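PDB 4LXR: protein toll from Drosophila melanogaster, which binds the cleaved, activated form of the cytokine Spätzle at the cell surface and triggers the signalling pathway behind dorsal-ventral patterning and antifungal defence. Local coordinates for residues Q304-D309 against K328-T333; T333-Q338 against D356-H361. All blocks are in the same frame, centred on the assembly; numbering follows the deposited sequence.

Interaction 1. Residues Q304-D309 against K328-T333; sequences QSLPGD and KTLPAT
In both Leu-306 and Leu-330 the first torsion sets CG anti to the carbonyl carbon (chi1 -57° and -66°), and the two side chains lie next to each other pointing the same way. They touch through one methyl each, CD1 of Leu-306 and CD2 of Leu-330, 4.2 Å apart. One residue further on, the ring of Pro-331 leans against the neighbouring backbone: its CG sits 3.2 Å from Leu-306 O, and its CB packs on Gly-308 CA at 3.8 Å. Thr-333 lies beside Gly-308, its OG1 3.4 Å from Gly-308 O.

The backbones, running 12° apart, stand too widely spaced at their first residues for direct pairing, and water fills in. One molecule gives a proton to Gln-304 O at 2.7 Å, accepts one from Lys-328 N at 2.9 Å and reaches Thr-329 O. A second takes the N-H of Leu-306 and donates to Thr-329 O, so that this carbonyl receives two waters. The prolines and bridging waters are features of this pair, LRR 7 and LRR 8 of the Toll ectodomain; the buried leucines stacked from coil to coil are the mark of a leucine-rich repeat solenoid.

Interaction 2. Residues T333-Q338 against D356-H361; sequences TLLEHQ and DSLFAH
Glu-336 lays its CG methylene over one face of the His-361 imidazole, a CH-pi contact 4.3 Å from the ring centroid and 21° off the ring normal. The methylene stands toward the rim, with ND1 and CE1 as its nearest ring atoms. With CG anti to the backbone N (chi1 -173°) and the chain extended beyond it, the glutamate runs beside the histidine in the same direction, its carboxylate plane turned 46° from the ring. The pair joins the loops of LRR 8 and LRR 9, adjacent coils of a leucine-rich repeat solenoid.

Deeper in, the contact is apolar. Leu-335 lies alongside Phe-359, pointing the same way, and touches its CE1 through CD1 at 4.0 Å, oblique to the ring; its CB rests near Leu-358 O. Leu-358 in turn brings CD1 to 4.2 Å from Leu-334 CB, while its other methyl, CD2, lies above a face of the Phe-359 ring, offset toward the rim. Leu-344, from strand 343-345, packs against both Leu-335 and Phe-359 and ties this layer to the concave side of the coil.

Type I turns shape both segments, and water rather than direct pairing links their backbones. One water accepts from Leu-335 N and lies 2.7 Å from Leu-358 O; another accepts from His-361 N at 3.0 Å and lies close to the same carbonyl. Leu-358 O is thus approached by both waters. Gln-338 NE2 hydrogen-bonds back to Phe-311 O of LRR 7 and to Ser-314 O just after it. Beside the histidine, Glu-336 O lies 3.4 Å from both His-361 CB and His-361 CG.

How the interactions relate
From the N terminus, the chain leaves strand 296-299, passes through 304-309, makes strand 319-321 and returns at 328-333, where interaction 1 closes one turn of the solenoid. Interaction 2 opens at once, sharing Thr-333, and closes at 356-361 after strand 343-345. The two loops are therefore in series, neither nested nor crossed, and bind LRR 7 to LRR 8 and LRR 8 to LRR 9. Their centres lie 11 Å apart and the two contacts touch: Leu-330 CD1 meets Leu-358 CD2 at 3.8 Å, and Pro-307 O meets Leu-334 CD1 at 3.5 Å. It is a worked example of repeat-by-repeat stacking, each coil packing on the next.

Interaction 1. Residues Q304-D309 against K328-T333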
ATOM      1  N   GLN A 304      24.928  11.144  15.624  1.00 34.85           N
ATOM      2  CA  GLN A 304      25.992  10.289  15.100  1.00 40.21           C
ATOM      3  C   GLN A 304      26.297   9.127  16.043  1.00 40.87           C
ATOM      4  O   GLN A 304      26.686   8.045  15.600  1.00 37.62           O
ATOM      5  CB  GLN A 304      27.261  11.106  14.825  1.00 30.03           C
ATOM      6  CG  GLN A 304      27.265  11.775  13.463  1.00 33.11           C
ATOM      7  CD  GLN A 304      28.419  12.732  13.290  1.00 46.51           C
ATOM      8  OE1 GLN A 304      28.218  13.938  13.179  1.00 55.03           O
ATOM      9  NE2 GLN A 304      29.644  12.201  13.265  1.00 55.40           N
ATOM     10  N   SER A 305      26.112   9.362  17.341  1.00 32.44           N
ATOM     11  CA  SER A 305      26.318   8.336  18.356  1.00 37.89           C
ATOM     12  C   SER A 305      25.635   8.731  19.665  1.00 39.39           C
ATOM     13  O   SER A 305      25.307   9.905  19.877  1.00 32.65           O
ATOM     14  CB  SER A 305      27.816   8.099  18.588  1.00 37.33           C
ATOM     15  OG  SER A 305      28.438   9.268  19.072  1.00 37.73           O
ATOM     16  N   LEU A 306      25.401   7.741  20.524  1.00 32.45           N
ATOM     17  CA  LEU A 306      24.789   7.968  21.830  1.00 26.47           C
ATOM     18  C   LEU A 306      25.692   7.419  22.937  1.00 39.08           C
ATOM     19  O   LEU A 306      26.397   6.426  22.739  1.00 32.00           O
ATOM     20  CB  LEU A 306      23.427   7.282  21.902  1.00 23.97           C
ATOM     21  CG  LEU A 306      22.405   7.682  20.836  1.00 28.58           C
ATOM     22  CD1 LEU A 306      21.145   6.813  20.941  1.00 26.79           C
ATOM     23  CD2 LEU A 306      22.068   9.168  20.932  1.00 22.24           C
ATOM     24  N   PRO A 307      25.682   8.066  24.110  1.00 33.27           N
ATOM     25  CA  PRO A 307      26.453   7.530  25.234  1.00 31.95           C
ATOM     26  C   PRO A 307      25.667   6.415  25.910  1.00 32.37           C
ATOM     27  O   PRO A 307      24.436   6.530  26.037  1.00 31.19           O
ATOM     28  CB  PRO A 307      26.570   8.736  26.182  1.00 38.35           C
ATOM     29  CG  PRO A 307      25.289   9.510  25.930  1.00 36.68           C
ATOM     30  CD  PRO A 307      25.004   9.331  24.441  1.00 31.57           C
ATOM     31  N   GLY A 308      26.373   5.371  26.343  1.00 29.38           N
ATOM     32  CA  GLY A 308      25.778   4.199  26.958  1.00 33.57           C
ATOM     33  C   GLY A 308      24.950   4.450  28.198  1.00 39.66           C
ATOM     34  O   GLY A 308      24.136   3.603  28.583  1.00 45.12           O
ATOM     35  N   ASP A 309      25.156   5.610  28.822  1.00 31.62           N
ATOM     36  CA  ASP A 309      24.476   5.959  30.065  1.00 33.97           C
ATOM     37  C   ASP A 309      23.265   6.877  29.844  1.00 34.88           C
ATOM     38  O   ASP A 309      22.754   7.485  30.792  1.00 44.05           O
ATOM     39  CB  ASP A 309      25.466   6.606  31.060  1.00 35.67           C
ATOM     40  CG  ASP A 309      26.090   7.913  30.540  1.00 39.87           C
ATOM     41  OD1 ASP A 309      25.505   8.593  29.662  1.00 37.47           O
ATOM     42  OD2 ASP A 309      27.188   8.272  31.024  1.00 50.00           O
ATOM     43  N   LYS A 328      25.769   4.627  13.499  1.00 36.84           N
ATOM     44  CA  LYS A 328      26.482   3.483  12.902  1.00 37.88           C
ATOM     45  C   LYS A 328      26.395   2.239  13.776  1.00 41.58           C
ATOM     46  O   LYS A 328      26.433   1.113  13.265  1.00 42.16           O
ATOM     47  CB  LYS A 328      27.950   3.796  12.636  1.00 36.58           C
ATOM     48  CG  LYS A 328      28.204   4.827  11.551  1.00 43.80           C
ATOM     49  CD  LYS A 328      29.697   5.141  11.428  1.00 49.37           C
ATOM     50  CE  LYS A 328      29.935   6.277  10.444  1.00 58.58           C
ATOM     51  NZ  LYS A 328      29.046   6.166   9.244  1.00 64.42           N
ATOM     52  N   THR A 329      26.302   2.453  15.087  1.00 33.67           N
ATOM     53  CA  THR A 329      26.042   1.387  16.055  1.00 31.45           C
ATOM     54  C   THR A 329      25.492   1.995  17.350  1.00 39.56           C
ATOM     55  O   THR A 329      25.262   3.206  17.432  1.00 41.15           O
ATOM     56  CB  THR A 329      27.320   0.551  16.354  1.00 47.28           C
ATOM     57  OG1 THR A 329      26.975  -0.647  17.076  1.00 38.22           O
ATOM     58  CG2 THR A 329      28.334   1.374  17.146  1.00 38.83           C
ATOM     59  N   LEU A 330      25.272   1.146  18.350  1.00 28.42           N
ATOM     60  CA  LEU A 330      24.779   1.576  19.648  1.00 30.96           C
ATOM     61  C   LEU A 330      25.645   0.929  20.714  1.00 36.68           C
ATOM     62  O   LEU A 330      26.040  -0.220  20.553  1.00 28.91           O
ATOM     63  CB  LEU A 330      23.333   1.119  19.838  1.00 30.08           C
ATOM     64  CG  LEU A 330      22.285   1.734  18.914  1.00 32.06           C
ATOM     65  CD1 LEU A 330      20.922   1.161  19.249  1.00 30.77           C
ATOM     66  CD2 LEU A 330      22.285   3.252  19.057  1.00 33.81           C
ATOM     67  N   PRO A 331      25.928   1.647  21.817  1.00 33.35           N
ATOM     68  CA  PRO A 331      26.703   1.004  22.889  1.00 34.25           C
ATOM     69  C   PRO A 331      25.893  -0.161  23.428  1.00 36.48           C
ATOM     70  O   PRO A 331      24.672  -0.053  23.477  1.00 30.68           O
ATOM     71  CB  PRO A 331      26.812   2.086  23.974  1.00 35.25           C
ATOM     72  CG  PRO A 331      26.187   3.328  23.401  1.00 35.76           C
ATOM     73  CD  PRO A 331      25.362   2.945  22.216  1.00 26.58           C
ATOM     74  N   ALA A 332      26.552  -1.250  23.802  1.00 36.56           N
ATOM     75  CA  ALA A 332      25.875  -2.436  24.313  1.00 40.34           C
ATOM     76  C   ALA A 332      25.025  -2.200  25.577  1.00 39.30           C
ATOM     77  O   ALA A 332      24.077  -2.940  25.824  1.00 38.48           O
ATOM     78  CB  ALA A 332      26.901  -3.586  24.552  1.00 31.26           C
ATOM     79  N   THR A 333      25.361  -1.190  26.380  1.00 38.68           N
ATOM     80  CA  THR A 333      24.637  -0.959  27.642  1.00 35.25           C
ATOM     81  C   THR A 333      23.456   0.010  27.505  1.00 35.05           C
ATOM     82  O   THR A 333      22.745   0.259  28.475  1.00 35.52           O
ATOM     83  CB  THR A 333      25.570  -0.441  28.777  1.00 33.56           C
ATOM     84  OG1 THR A 333      26.130   0.827  28.404  1.00 43.53           O
ATOM     85  CG2 THR A 333      26.701  -1.446  29.085  1.00 33.66           C
TER
HETATM   86  O   HOH W   1      27.164   5.388  15.945  1.00 29.31           O
HETATM   87  O   HOH W   2      26.132   4.928  19.643  1.00 31.95           O

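Interaction 2. Residues T333-Q338 against D356-H361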
ATOM      1  N   THR A 333      25.361  -1.190  26.380  1.00 38.68           N
ATOM      2  CA  THR A 333      24.637  -0.959  27.642  1.00 35.25           C
ATOM      3  C   THR A 333      23.456   0.010  27.505  1.00 35.05           C
ATOM      4  O   THR A 333      22.745   0.259  28.475  1.00 35.52           O
ATOM      5  CB  THR A 333      25.570  -0.441  28.777  1.00 33.56           C
ATOM      6  OG1 THR A 333      26.130   0.827  28.404  1.00 43.53           O
ATOM      7  CG2 THR A 333      26.701  -1.446  29.085  1.00 33.66           C
ATOM      8  N   LEU A 334      23.248   0.546  26.306  1.00 29.87           N
ATOM      9  CA  LEU A 334      22.253   1.593  26.095  1.00 29.77           C
ATOM     10  C   LEU A 334      20.879   1.287  26.695  1.00 36.74           C
ATOM     11  O   LEU A 334      20.253   2.172  27.286  1.00 25.74           O
ATOM     12  CB  LEU A 334      22.087   1.908  24.608  1.00 30.74           C
ATOM     13  CG  LEU A 334      21.199   3.137  24.380  1.00 29.86           C
ATOM     14  CD1 LEU A 334      21.832   4.377  25.004  1.00 26.97           C
ATOM     15  CD2 LEU A 334      20.923   3.365  22.906  1.00 26.54           C
ATOM     16  N   LEU A 335      20.428   0.040  26.560  1.00 30.96           N
ATOM     17  CA  LEU A 335      19.073  -0.335  26.959  1.00 31.06           C
ATOM     18  C   LEU A 335      19.055  -1.315  28.121  1.00 34.58           C
ATOM     19  O   LEU A 335      18.068  -2.015  28.346  1.00 36.37           O
ATOM     20  CB  LEU A 335      18.312  -0.933  25.775  1.00 24.71           C
ATOM     21  CG  LEU A 335      18.191  -0.032  24.548  1.00 27.54           C
ATOM     22  CD1 LEU A 335      17.597  -0.798  23.402  1.00 24.75           C
ATOM     23  CD2 LEU A 335      17.342   1.205  24.834  1.00 23.83           C
ATOM     24  N   GLU A 336      20.151  -1.351  28.863  1.00 30.58           N
ATOM     25  CA  GLU A 336      20.333  -2.295  29.956  1.00 41.29           C
ATOM     26  C   GLU A 336      19.275  -2.164  31.065  1.00 40.88           C
ATOM     27  O   GLU A 336      18.944  -3.139  31.741  1.00 39.10           O
ATOM     28  CB  GLU A 336      21.739  -2.114  30.534  1.00 49.43           C
ATOM     29  CG  GLU A 336      22.151  -3.129  31.565  1.00 66.53           C
ATOM     30  CD  GLU A 336      23.445  -2.741  32.256  1.00 79.01           C
ATOM     31  OE1 GLU A 336      24.144  -1.840  31.735  1.00 75.91           O
ATOM     32  OE2 GLU A 336      23.754  -3.326  33.320  1.00 86.28           O
ATOM     33  N   HIS A 337      18.739  -0.965  31.257  1.00 34.91           N
ATOM     34  CA  HIS A 337      17.739  -0.768  32.303  1.00 35.67           C
ATOM     35  C   HIS A 337      16.300  -0.727  31.772  1.00 38.74           C
ATOM     36  O   HIS A 337      15.344  -0.689  32.545  1.00 39.77           O
ATOM     37  CB  HIS A 337      18.060   0.490  33.129  1.00 38.24           C
ATOM     38  CG  HIS A 337      19.399   0.442  33.799  1.00 42.27           C
ATOM     39  ND1 HIS A 337      19.614  -0.229  34.983  1.00 46.75           N
ATOM     40  CD2 HIS A 337      20.596   0.966  33.442  1.00 46.76           C
ATOM     41  CE1 HIS A 337      20.886  -0.115  35.331  1.00 47.24           C
ATOM     42  NE2 HIS A 337      21.503   0.605  34.412  1.00 47.65           N
ATOM     43  N   GLN A 338      16.142  -0.761  30.454  1.00 33.45           N
ATOM     44  CA  GLN A 338      14.821  -0.597  29.857  1.00 32.60           C
ATOM     45  C   GLN A 338      13.962  -1.877  29.846  1.00 31.73           C
ATOM     46  O   GLN A 338      13.537  -2.359  28.800  1.00 38.10           O
ATOM     47  CB  GLN A 338      14.934   0.045  28.465  1.00 28.09           C
ATOM     48  CG  GLN A 338      15.108   1.577  28.513  1.00 23.95           C
ATOM     49  CD  GLN A 338      16.391   1.990  29.208  1.00 29.06           C
ATOM     50  OE1 GLN A 338      17.477   1.601  28.785  1.00 28.93           O
ATOM     51  NE2 GLN A 338      16.273   2.757  30.299  1.00 26.22           N
ATOM     52  N   ASP A 356      25.482  -7.998  20.440  1.00 29.47           N
ATOM     53  CA  ASP A 356      24.684  -9.168  20.779  1.00 29.61           C
ATOM     54  C   ASP A 356      23.893  -9.012  22.070  1.00 34.85           C
ATOM     55  O   ASP A 356      22.821  -9.607  22.219  1.00 39.96           O
ATOM     56  CB  ASP A 356      25.583 -10.414  20.861  1.00 30.96           C
ATOM     57  CG  ASP A 356      25.804 -11.070  19.496  1.00 30.92           C
ATOM     58  OD1 ASP A 356      25.109 -10.699  18.524  1.00 33.72           O
ATOM     59  OD2 ASP A 356      26.654 -11.973  19.398  1.00 43.02           O
ATOM     60  N   SER A 357      24.416  -8.214  23.000  1.00 34.87           N
ATOM     61  CA  SER A 357      23.800  -8.064  24.313  1.00 34.89           C
ATOM     62  C   SER A 357      22.850  -6.852  24.400  1.00 34.84           C
ATOM     63  O   SER A 357      22.281  -6.569  25.454  1.00 37.53           O
ATOM     64  CB  SER A 357      24.887  -7.980  25.397  1.00 39.25           C
ATOM     65  OG  SER A 357      25.527  -6.704  25.419  1.00 35.56           O
ATOM     66  N   LEU A 358      22.666  -6.146  23.291  1.00 29.65           N
ATOM     67  CA  LEU A 358      21.909  -4.888  23.328  1.00 32.24           C
ATOM     68  C   LEU A 358      20.474  -5.077  23.836  1.00 36.38           C
ATOM     69  O   LEU A 358      19.962  -4.255  24.607  1.00 30.59           O
ATOM     70  CB  LEU A 358      21.919  -4.207  21.948  1.00 27.45           C
ATOM     71  CG  LEU A 358      21.092  -2.918  21.810  1.00 34.92           C
ATOM     72  CD1 LEU A 358      21.665  -1.778  22.662  1.00 34.58           C
ATOM     73  CD2 LEU A 358      20.974  -2.492  20.349  1.00 34.95           C
ATOM     74  N   PHE A 359      19.845  -6.177  23.423  1.00 29.64           N
ATOM     75  CA  PHE A 359      18.454  -6.461  23.776  1.00 28.66           C
ATOM     76  C   PHE A 359      18.369  -7.531  24.850  1.00 34.10           C
ATOM     77  O   PHE A 359      17.382  -8.263  24.925  1.00 39.90           O
ATOM     78  CB  PHE A 359      17.647  -6.913  22.537  1.00 27.66           C
ATOM     79  CG  PHE A 359      17.636  -5.901  21.418  1.00 24.09           C
ATOM     80  CD1 PHE A 359      17.198  -4.599  21.649  1.00 28.38           C
ATOM     81  CD2 PHE A 359      18.071  -6.244  20.146  1.00 25.46           C
ATOM     82  CE1 PHE A 359      17.195  -3.652  20.621  1.00 25.82           C
ATOM     83  CE2 PHE A 359      18.088  -5.303  19.106  1.00 26.52           C
ATOM     84  CZ  PHE A 359      17.643  -4.005  19.340  1.00 23.15           C
ATOM     85  N   ALA A 360      19.395  -7.630  25.682  1.00 28.59           N
ATOM     86  CA  ALA A 360      19.405  -8.668  26.706  1.00 39.41           C
ATOM     87  C   ALA A 360      18.364  -8.435  27.803  1.00 39.06           C
ATOM     88  O   ALA A 360      17.865  -9.394  28.390  1.00 39.55           O
ATOM     89  CB  ALA A 360      20.801  -8.832  27.309  1.00 34.85           C
ATOM     90  N   HIS A 361      18.028  -7.174  28.072  1.00 35.56           N
ATOM     91  CA  HIS A 361      17.110  -6.858  29.170  1.00 37.21           C
ATOM     92  C   HIS A 361      15.753  -6.316  28.715  1.00 33.13           C
ATOM     93  O   HIS A 361      14.851  -6.158  29.529  1.00 32.84           O
ATOM     94  CB  HIS A 361      17.754  -5.886  30.183  1.00 36.39           C
ATOM     95  CG  HIS A 361      18.997  -6.420  30.831  1.00 46.47           C
ATOM     96  ND1 HIS A 361      20.207  -6.497  30.173  1.00 51.84           N
ATOM     97  CD2 HIS A 361      19.216  -6.913  32.072  1.00 52.75           C
ATOM     98  CE1 HIS A 361      21.116  -7.015  30.980  1.00 50.35           C
ATOM     99  NE2 HIS A 361      20.540  -7.280  32.138  1.00 53.61           N
TER
HETATM  100  O   HOH W   3      21.482  -2.595  26.178  1.00 29.19           O
HETATM  101  O   HOH W   4      18.789  -4.467  26.900  1.00 30.77           O